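Local coordinates for metal-dependent hydrolase (Lactobacillus plantarum, PDB 2F6K), which probably acts as a metal-dependent decarboxylase of the amidohydrolase family, related to the enzyme that decarboxylates aminocarboxymuconate semialdehyde in tryptophan degradation, at the interface of chains A and B. Residues are numbered along the deposited sequence; one frame, centred on the assembly and turned at random. Chains: chain A/B, metal-dependent hydrolase.

The interface of chains A and B. Residues chain A 181-182, 185, 209, 213; chain B 173-174, 178, 209.
A:Phe209 and B:Phe209 meet from matching loop positions, each just ahead of helix 210-225, while A:Thr181, A:Met182 and A:Ile185 face B:Leu174 and B:Met178 from the two copies of helix 171-189. The two phenyl rings stack face to face. Their centroids lie 3.9 Å apart and their planes differ by 14°. The stack is offset, with CD1 of each ring over the rim of the other, though the fine spacing at CD1 is not reliable. The two side chains run across each other, and each ring also reaches the partner's CB; A:Phe209 CE2 lies 3.6 Å from B:Phe209 CB. In both chains CG points away from the carbonyl carbon, chi1 -64°, which helps direct each ring toward its partner. An alanine in place of A:Phe209 would probably cost B:Phe209 its stacking partner and leave that ring freer to turn. A:Val213 presents CG1 to the edge of the B:Phe209 ring, in its plane; the modelled approach is too close and its detail is doubtful. The same methyl touches B:Leu174 CD1 at 3.9 Å.

B:Leu174 packs beside the stack and uses both of its branches. CD1 also meets the A:Thr181 methyl CG2, at 3.9 Å. CD2 packs on A:Met182 CG at 3.8 Å and reaches A:Ile185 CD1 at 4.0 Å. Its CG is anti to the backbone N, chi1 173°, and this carries the fork toward chain A. A:Met182 and B:Met178 are selenomethionines whose side chains cross at about a right angle. Their SE atoms are 4.1 Å apart. Within chain A, a weak hydrogen bond runs from A:Phe209 N to A:Thr181 OG1 and links the loop to helix 171-189.

The deposited assembly is a tetramer, but the structure alone does not show that this pairing exists in solution. The patch is part of a two-fold interface, and every contact has a twin with the chains exchanged. Helix 171-189 of both chains, and loop residue 209 with the start of helix 210-225, supply its residues at the dimer face of the amidohydrolase-family domain.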
loop_
_atom_site.group_PDB
_atom_site.type_symbol
_atom_site.label_atom_id
_atom_site.label_comp_id
_atom_site.label_asym_id
_atom_site.label_seq_id
_atom_site.Cartn_x
_atom_site.Cartn_y
_atom_site.Cartn_z
ATOM N N THR A 181 -12.804 12.650 4.484
ATOM C CA THR A 181 -13.983 11.947 4.023
ATOM C C THR A 181 -13.999 10.502 4.504
ATOM O O THR A 181 -15.027 10.003 4.979
ATOM C CB THR A 181 -14.075 11.961 2.489
ATOM O OG1 THR A 181 -13.919 13.304 2.005
ATOM C CG2 THR A 181 -15.439 11.436 2.046
HETATM N N MSE A 182 -12.863 9.826 4.379
HETATM C CA MSE A 182 -12.794 8.439 4.812
HETATM C C MSE A 182 -13.004 8.358 6.322
HETATM O O MSE A 182 -13.698 7.462 6.807
HETATM C CB MSE A 182 -11.448 7.817 4.427
HETATM C CG MSE A 182 -11.205 7.730 2.921
HETATM SE SE MSE A 182 -9.653 6.623 2.452
HETATM C CE MSE A 182 -8.237 7.902 2.768
ATOM N N ILE A 185 -16.788 8.748 7.485
ATOM C CA ILE A 185 -17.543 7.543 7.254
ATOM C C ILE A 185 -17.123 6.469 8.257
ATOM O O ILE A 185 -17.948 5.687 8.728
ATOM C CB ILE A 185 -17.327 7.061 5.805
ATOM C CG1 ILE A 185 -17.762 8.174 4.845
ATOM C CG2 ILE A 185 -18.101 5.776 5.551
ATOM C CD1 ILE A 185 -17.649 7.836 3.371
ATOM N N PHE A 209 -15.385 16.156 1.080
ATOM C CA PHE A 209 -16.282 15.600 0.063
ATOM C C PHE A 209 -17.650 15.165 0.583
ATOM O O PHE A 209 -18.452 14.606 -0.177
ATOM C CB PHE A 209 -15.630 14.393 -0.617
ATOM C CG PHE A 209 -14.388 14.725 -1.400
ATOM C CD1 PHE A 209 -13.334 13.820 -1.456
ATOM C CD2 PHE A 209 -14.264 15.947 -2.060
ATOM C CE1 PHE A 209 -12.173 14.122 -2.150
ATOM C CE2 PHE A 209 -13.104 16.261 -2.760
ATOM C CZ PHE A 209 -12.051 15.343 -2.803
ATOM N N VAL A 213 -20.684 12.837 -1.263
ATOM C CA VAL A 213 -20.856 11.410 -0.972
ATOM C C VAL A 213 -22.055 11.049 -0.106
ATOM O O VAL A 213 -22.615 9.957 -0.243
ATOM C CB VAL A 213 -19.602 10.790 -0.304
ATOM C CG1 VAL A 213 -18.526 10.600 -1.327
ATOM C CG2 VAL A 213 -19.111 11.676 0.831
ATOM N N LEU B 173 -19.200 2.889 -3.413
ATOM C CA LEU B 173 -19.713 3.978 -2.587
ATOM C C LEU B 173 -18.758 5.154 -2.375
ATOM O O LEU B 173 -19.193 6.296 -2.349
ATOM C CB LEU B 173 -20.165 3.436 -1.229
ATOM C CG LEU B 173 -21.296 2.399 -1.239
ATOM C CD1 LEU B 173 -21.669 2.059 0.197
ATOM C CD2 LEU B 173 -22.508 2.939 -1.975
ATOM N N LEU B 174 -17.466 4.885 -2.223
ATOM C CA LEU B 174 -16.493 5.952 -2.021
ATOM C C LEU B 174 -15.245 5.747 -2.892
ATOM O O LEU B 174 -14.684 6.704 -3.436
ATOM C CB LEU B 174 -16.083 6.023 -0.544
ATOM C CG LEU B 174 -14.947 7.000 -0.225
ATOM C CD1 LEU B 174 -15.426 8.431 -0.430
ATOM C CD2 LEU B 174 -14.472 6.792 1.198
HETATM N N MSE B 178 -13.206 8.341 -5.550
HETATM C CA MSE B 178 -11.837 8.748 -5.306
HETATM C C MSE B 178 -10.997 8.437 -6.539
HETATM O O MSE B 178 -10.149 9.242 -6.942
HETATM C CB MSE B 178 -11.280 8.034 -4.076
HETATM C CG MSE B 178 -12.029 8.373 -2.785
HETATM SE SE MSE B 178 -11.151 7.736 -1.157
HETATM C CE MSE B 178 -11.292 5.824 -1.458
ATOM N N PHE B 209 -15.914 13.761 -7.502
ATOM C CA PHE B 209 -15.604 14.878 -6.606
ATOM C C PHE B 209 -15.100 16.139 -7.303
ATOM O O PHE B 209 -14.732 17.112 -6.631
ATOM C CB PHE B 209 -14.552 14.456 -5.576
ATOM C CG PHE B 209 -15.013 13.378 -4.633
ATOM C CD1 PHE B 209 -14.116 12.418 -4.176
ATOM C CD2 PHE B 209 -16.343 13.309 -4.220
ATOM C CE1 PHE B 209 -14.531 11.402 -3.329
ATOM C CE2 PHE B 209 -16.770 12.294 -3.370
ATOM C CZ PHE B 209 -15.858 11.334 -2.923
#